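Local coordinates for protein methyltransferase WBDD (Escherichia coli, PDB 4AZS) that carries a methyltransferase and a kinase activity in one chain and regulates the chain length of the O9a O antigen, at residues Q433-W438 with K462-A468; I53-D58 with L84-A89. One frame throughout, in Å; residues are numbered along the deposited sequence.

The two contacts belong to different halves of this elongated bifunctional chain. Interaction 2 (I53-D58 with L84-A89) lies in the methyltransferase part, where it joins two helices beside strand 69-73, an inner strand of the sheet; the side chain of I53 is about 8 Å from the bound S-adenosylmethionine. Interaction 1 (Q433-W438 with K462-A468) lies among the helices toward the C-terminal end of the kinase part, packed on helices 341-357 and 397-410, and neither of its segments contributes to the AMP pocket. The centres of the two contacts are 68 Å apart, their nearest atoms about 48 Å, and they fall on opposite sides of the chain's centre.

Interaction 1: Q433-W438 with K462-A468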
loop_
_atom_site.group_PDB
_atom_site.type_symbol
_atom_site.label_atom_id
_atom_site.label_comp_id
_atom_site.label_asym_id
_atom_site.label_seq_id
_atom_site.Cartn_x
_atom_site.Cartn_y
_atom_site.Cartn_z
ATOM N N GLN A 433 -28.091 -69.825 -13.385
ATOM C CA GLN A 433 -28.108 -71.233 -13.054
ATOM C C GLN A 433 -26.760 -71.779 -13.462
ATOM O O GLN A 433 -26.191 -71.343 -14.453
ATOM C CB GLN A 433 -29.216 -71.948 -13.829
ATOM C CG GLN A 433 -30.584 -71.629 -13.288
ATOM C CD GLN A 433 -31.664 -72.649 -13.661
ATOM O OE1 GLN A 433 -31.546 -73.873 -13.438
ATOM N NE2 GLN A 433 -32.758 -72.132 -14.185
ATOM N N PRO A 434 -26.194 -72.685 -12.676
ATOM C CA PRO A 434 -26.585 -73.292 -11.432
ATOM C C PRO A 434 -26.034 -72.641 -10.146
ATOM O O PRO A 434 -26.241 -73.171 -9.057
ATOM C CB PRO A 434 -25.996 -74.680 -11.587
ATOM C CG PRO A 434 -24.709 -74.438 -12.315
ATOM C CD PRO A 434 -24.902 -73.216 -13.148
ATOM N N TRP A 435 -25.393 -71.494 -10.251
ATOM C CA TRP A 435 -24.973 -70.755 -9.063
ATOM C C TRP A 435 -26.167 -70.348 -8.196
ATOM O O TRP A 435 -26.161 -70.429 -6.939
ATOM C CB TRP A 435 -24.098 -69.554 -9.476
ATOM C CG TRP A 435 -22.717 -69.956 -9.962
ATOM C CD1 TRP A 435 -21.599 -70.240 -9.181
ATOM C CD2 TRP A 435 -22.261 -70.141 -11.340
ATOM N NE1 TRP A 435 -20.520 -70.575 -9.958
ATOM C CE2 TRP A 435 -20.845 -70.532 -11.259
ATOM C CE3 TRP A 435 -22.845 -69.996 -12.592
ATOM C CZ2 TRP A 435 -20.076 -70.789 -12.401
ATOM C CZ3 TRP A 435 -22.064 -70.258 -13.740
ATOM C CH2 TRP A 435 -20.713 -70.651 -13.645
ATOM N N SER A 436 -27.223 -69.935 -8.843
ATOM C CA SER A 436 -28.421 -69.543 -8.129
ATOM C C SER A 436 -29.050 -70.738 -7.404
ATOM O O SER A 436 -29.584 -70.600 -6.306
ATOM C CB SER A 436 -29.418 -68.979 -9.133
ATOM O OG SER A 436 -29.625 -69.976 -10.164
ATOM N N ASN A 437 -28.984 -71.899 -8.037
ATOM C CA ASN A 437 -29.523 -73.137 -7.468
ATOM C C ASN A 437 -28.731 -73.539 -6.246
ATOM O O ASN A 437 -29.287 -73.974 -5.262
ATOM C CB ASN A 437 -29.449 -74.237 -8.505
ATOM C CG ASN A 437 -30.236 -73.909 -9.730
ATOM O OD1 ASN A 437 -31.004 -72.954 -9.732
ATOM N ND2 ASN A 437 -30.053 -74.687 -10.785
ATOM N N TRP A 438 -27.419 -73.320 -6.311
ATOM C CA TRP A 438 -26.492 -73.563 -5.194
ATOM C C TRP A 438 -26.865 -72.753 -3.979
ATOM O O TRP A 438 -27.070 -73.296 -2.868
ATOM C CB TRP A 438 -25.085 -73.209 -5.677
ATOM C CG TRP A 438 -24.028 -73.128 -4.636
ATOM C CD1 TRP A 438 -23.771 -74.008 -3.609
ATOM C CD2 TRP A 438 -22.988 -72.113 -4.535
ATOM N NE1 TRP A 438 -22.688 -73.594 -2.881
ATOM C CE2 TRP A 438 -22.177 -72.477 -3.386
ATOM C CE3 TRP A 438 -22.656 -70.977 -5.269
ATOM C CZ2 TRP A 438 -21.088 -71.720 -2.985
ATOM C CZ3 TRP A 438 -21.556 -70.211 -4.857
ATOM C CH2 TRP A 438 -20.795 -70.579 -3.740
ATOM N N LYS A 462 -23.536 -78.573 -7.697
ATOM C CA LYS A 462 -24.532 -77.563 -8.042
ATOM C C LYS A 462 -25.283 -77.896 -9.344
ATOM O O LYS A 462 -26.450 -77.579 -9.453
ATOM C CB LYS A 462 -23.957 -76.144 -8.081
ATOM C CG LYS A 462 -22.869 -75.932 -9.105
ATOM C CD LYS A 462 -22.284 -74.539 -8.944
ATOM C CE LYS A 462 -21.131 -74.313 -9.911
ATOM N NZ LYS A 462 -20.113 -75.393 -9.744
ATOM N N ALA A 463 -24.641 -78.574 -10.296
ATOM C CA ALA A 463 -25.330 -78.926 -11.545
ATOM C C ALA A 463 -26.498 -79.888 -11.325
ATOM O O ALA A 463 -27.374 -79.965 -12.151
ATOM C CB ALA A 463 -24.349 -79.485 -12.569
ATOM N N LYS A 464 -26.538 -80.579 -10.192
ATOM C CA LYS A 464 -27.584 -81.539 -9.922
ATOM C C LYS A 464 -28.734 -80.952 -9.107
ATOM O O LYS A 464 -29.756 -81.605 -8.925
ATOM C CB LYS A 464 -27.000 -82.715 -9.119
ATOM C CG LYS A 464 -25.794 -83.387 -9.786
ATOM C CD LYS A 464 -25.688 -84.864 -9.414
ATOM C CE LYS A 464 -25.455 -85.070 -7.915
ATOM N NZ LYS A 464 -26.054 -86.332 -7.383
ATOM N N LEU A 465 -28.547 -79.759 -8.551
ATOM C CA LEU A 465 -29.482 -79.255 -7.583
ATOM C C LEU A 465 -30.721 -78.736 -8.289
ATOM O O LEU A 465 -30.655 -78.315 -9.438
ATOM C CB LEU A 465 -28.854 -78.138 -6.788
ATOM C CG LEU A 465 -27.703 -78.541 -5.890
ATOM C CD1 LEU A 465 -27.115 -77.285 -5.293
ATOM C CD2 LEU A 465 -28.166 -79.501 -4.811
ATOM N N PRO A 466 -31.849 -78.725 -7.593
ATOM C CA PRO A 466 -33.084 -78.244 -8.254
ATOM C C PRO A 466 -33.025 -76.758 -8.676
ATOM O O PRO A 466 -32.272 -75.938 -8.115
ATOM C CB PRO A 466 -34.177 -78.463 -7.178
ATOM C CG PRO A 466 -33.582 -79.424 -6.190
ATOM C CD PRO A 466 -32.082 -79.170 -6.216
ATOM N N SER A 467 -33.806 -76.435 -9.676
ATOM C CA SER A 467 -33.805 -75.103 -10.241
ATOM C C SER A 467 -34.520 -74.068 -9.345
ATOM O O SER A 467 -35.747 -74.162 -9.144
ATOM C CB SER A 467 -34.454 -75.146 -11.602
ATOM O OG SER A 467 -34.636 -73.807 -12.052
ATOM N N ALA A 468 -33.773 -73.095 -8.817
ATOM C CA ALA A 468 -34.368 -72.038 -7.967
ATOM C C ALA A 468 -35.519 -71.273 -8.628
ATOM O O ALA A 468 -36.499 -70.941 -7.993
ATOM C CB ALA A 468 -33.310 -71.051 -7.517
HETATM O O HOH W 1 -31.394 -75.738 -5.492
HETATM O O HOH W 2 -28.520 -77.092 -10.789
#
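One face of the W435 indole receives the aliphatic end of K462, whose CE sits 4.1 Å from the centroid of the five-membered ring in a CH-pi contact, while the ring of F411 meets the indole edge-to-face. W438 turns its own indole to F459, again edge-to-face, and to L455 O through NE1; its CB lies 4.0 Å from K462 CB. The K462 chain reaches W435 by leaving its backbone between N and C (chi1 62°) and running extended past the P434 ring until it bends at chi4. That bend takes the ammonium to E342 in a salt bridge, with F459 adding a cation-pi contact.

A further flat group, the buried amide of N437, works at both ends. Its OD1 accepts the backbone N of A468 over 2.9 Å in a nearly straight bond, but the donor stands above the carbonyl plane, 56° out of it. ND2 donates almost within its own amide plane to OE1 of Q433, 3.2 Å away, and also to a water that in turn donates to L465 O. These bonds would fix which way round the amide lies. Q433 OE1 also takes a weak bond from S467 OG.

Beside this polar seam, L465 CD1 packs 3.8 Å from W438 CA. The arrangement is a helix N-terminus, capped at P434 after a cis peptide, docked on the 3-10 turn and loop that follow helix 452-460; it joins these to helices 341-357 and 397-410, consistent with the helical C-lobe of a protein kinase.

Interaction 2: I53-D58 with L84-A89; sequences ITEQYD and LASKGA
Y57 reaches from helix 47-64 toward the end of helix 79-86, its ring set between L84, K87 and A89. Leading away from the backbone N (chi1 179°), the ring points across the gap and brings its far end onto the methyl of A89, with CE2 3.6 Å from A89 CB and OH 3.4 Å from the same atom. Nearer helix 47-64, L84 pushes its branched tip into the hollow between I53, T54 and Y57: CD1 touches I53 CG2 at 4.3 Å, and CD2 rests 4.2 Å from Y57 CB.

The hollow that accepts the tyrosine is shaped by a Schellman motif, in which A89 N bonds to L84 O and N of G88, the C-prime residue, to A85 O. In the Rossmann-like methyltransferase fold this turn leads from helix 79-86 into strand 90-95, while V70 of strand 69-73 touches Y57, L84 and A89.

K87 reaches across counter to Y57, its CE 3.9 Å from Y57 CD1, and crosses T54 at about a right angle; bends at chi3 and chi4 turn its NZ to D58 OD1 in a 2.9 Å salt bridge on the syn side of the carboxylate. The phenol oxygen bonds to L68 N and meets a water that donates to K87 O.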
loop_
_atom_site.group_PDB
_atom_site.type_symbol
_atom_site.label_atom_id
_atom_site.label_comp_id
_atom_site.label_asym_id
_atom_site.label_seq_id
_atom_site.Cartn_x
_atom_site.Cartn_y
_atom_site.Cartn_z
ATOM N N ILE A 53 24.427 -44.973 14.003
ATOM C CA ILE A 53 24.829 -44.821 12.602
ATOM C C ILE A 53 25.871 -45.919 12.213
ATOM O O ILE A 53 25.814 -46.457 11.126
ATOM C CB ILE A 53 25.369 -43.412 12.337
ATOM C CG1 ILE A 53 24.209 -42.436 12.255
ATOM C CG2 ILE A 53 26.148 -43.330 11.056
ATOM C CD1 ILE A 53 24.685 -41.001 12.312
ATOM N N THR A 54 26.794 -46.240 13.122
ATOM C CA THR A 54 27.766 -47.304 12.873
ATOM C C THR A 54 27.100 -48.682 12.744
ATOM O O THR A 54 27.531 -49.508 11.949
ATOM C CB THR A 54 28.827 -47.359 13.974
ATOM O OG1 THR A 54 28.201 -47.659 15.203
ATOM C CG2 THR A 54 29.525 -46.045 14.155
ATOM N N GLU A 55 26.043 -48.934 13.510
ATOM C CA GLU A 55 25.268 -50.174 13.379
ATOM C C GLU A 55 24.656 -50.275 11.967
ATOM O O GLU A 55 24.719 -51.306 11.305
ATOM C CB GLU A 55 24.195 -50.220 14.470
ATOM C CG GLU A 55 22.904 -50.968 14.155
ATOM C CD GLU A 55 21.874 -50.851 15.294
ATOM O OE1 GLU A 55 22.274 -50.677 16.478
ATOM O OE2 GLU A 55 20.660 -50.942 15.005
ATOM N N GLN A 56 24.080 -49.181 11.481
ATOM C CA GLN A 56 23.460 -49.169 10.173
ATOM C C GLN A 56 24.522 -49.232 9.073
ATOM O O GLN A 56 24.315 -49.906 8.074
ATOM C CB GLN A 56 22.612 -47.909 9.989
ATOM C CG GLN A 56 21.321 -47.864 10.817
ATOM C CD GLN A 56 20.432 -49.073 10.587
ATOM O OE1 GLN A 56 20.387 -49.668 9.500
ATOM N NE2 GLN A 56 19.797 -49.498 11.632
ATOM N N TYR A 57 25.636 -48.511 9.248
ATOM C CA TYR A 57 26.789 -48.664 8.359
ATOM C C TYR A 57 27.171 -50.157 8.219
ATOM O O TYR A 57 27.272 -50.658 7.112
ATOM C CB TYR A 57 27.986 -47.852 8.828
ATOM C CG TYR A 57 29.200 -48.022 7.925
ATOM C CD1 TYR A 57 30.091 -49.096 8.096
ATOM C CD2 TYR A 57 29.413 -47.160 6.868
ATOM C CE1 TYR A 57 31.183 -49.268 7.243
ATOM C CE2 TYR A 57 30.474 -47.323 6.023
ATOM C CZ TYR A 57 31.358 -48.371 6.205
ATOM O OH TYR A 57 32.387 -48.480 5.328
ATOM N N ASP A 58 27.338 -50.860 9.335
ATOM C CA ASP A 58 27.766 -52.272 9.312
ATOM C C ASP A 58 26.751 -53.141 8.601
ATOM O O ASP A 58 27.122 -53.981 7.775
ATOM C CB ASP A 58 27.966 -52.816 10.737
ATOM C CG ASP A 58 29.151 -52.212 11.433
ATOM O OD1 ASP A 58 30.029 -51.683 10.754
ATOM O OD2 ASP A 58 29.220 -52.282 12.677
ATOM N N LEU A 84 33.415 -42.700 10.666
ATOM C CA LEU A 84 33.193 -43.773 9.678
ATOM C C LEU A 84 34.414 -44.064 8.807
ATOM O O LEU A 84 34.662 -45.220 8.434
ATOM C CB LEU A 84 31.988 -43.466 8.797
ATOM C CG LEU A 84 30.662 -43.335 9.523
ATOM C CD1 LEU A 84 29.594 -42.908 8.520
ATOM C CD2 LEU A 84 30.248 -44.631 10.184
ATOM N N ALA A 85 35.206 -43.050 8.498
ATOM C CA ALA A 85 36.444 -43.295 7.753
ATOM C C ALA A 85 37.375 -44.142 8.581
ATOM O O ALA A 85 38.136 -44.905 8.047
ATOM C CB ALA A 85 37.138 -42.000 7.363
ATOM N N SER A 86 37.293 -43.989 9.891
ATOM C CA SER A 86 38.085 -44.803 10.782
ATOM C C SER A 86 37.802 -46.309 10.642
ATOM O O SER A 86 38.681 -47.139 10.852
ATOM C CB SER A 86 37.784 -44.411 12.223
ATOM O OG SER A 86 38.785 -44.920 12.987
ATOM N N LYS A 87 36.553 -46.646 10.363
ATOM C CA LYS A 87 36.115 -48.030 10.139
ATOM C C LYS A 87 36.261 -48.485 8.690
ATOM O O LYS A 87 35.701 -49.515 8.325
ATOM C CB LYS A 87 34.628 -48.152 10.518
ATOM C CG LYS A 87 34.363 -47.928 11.986
ATOM C CD LYS A 87 32.897 -47.571 12.222
ATOM C CE LYS A 87 31.925 -48.451 11.441
ATOM N NZ LYS A 87 31.955 -49.877 11.943
ATOM N N GLY A 88 36.936 -47.693 7.846
ATOM C CA GLY A 88 37.233 -48.102 6.464
ATOM C C GLY A 88 36.343 -47.494 5.388
ATOM O O GLY A 88 36.489 -47.796 4.200
ATOM N N ALA A 89 35.429 -46.623 5.771
ATOM C CA ALA A 89 34.570 -45.972 4.795
ATOM C C ALA A 89 35.370 -44.955 3.972
ATOM O O ALA A 89 36.334 -44.380 4.456
ATOM C CB ALA A 89 33.407 -45.268 5.500
HETATM O O HOH W 3 34.323 -50.137 6.121
#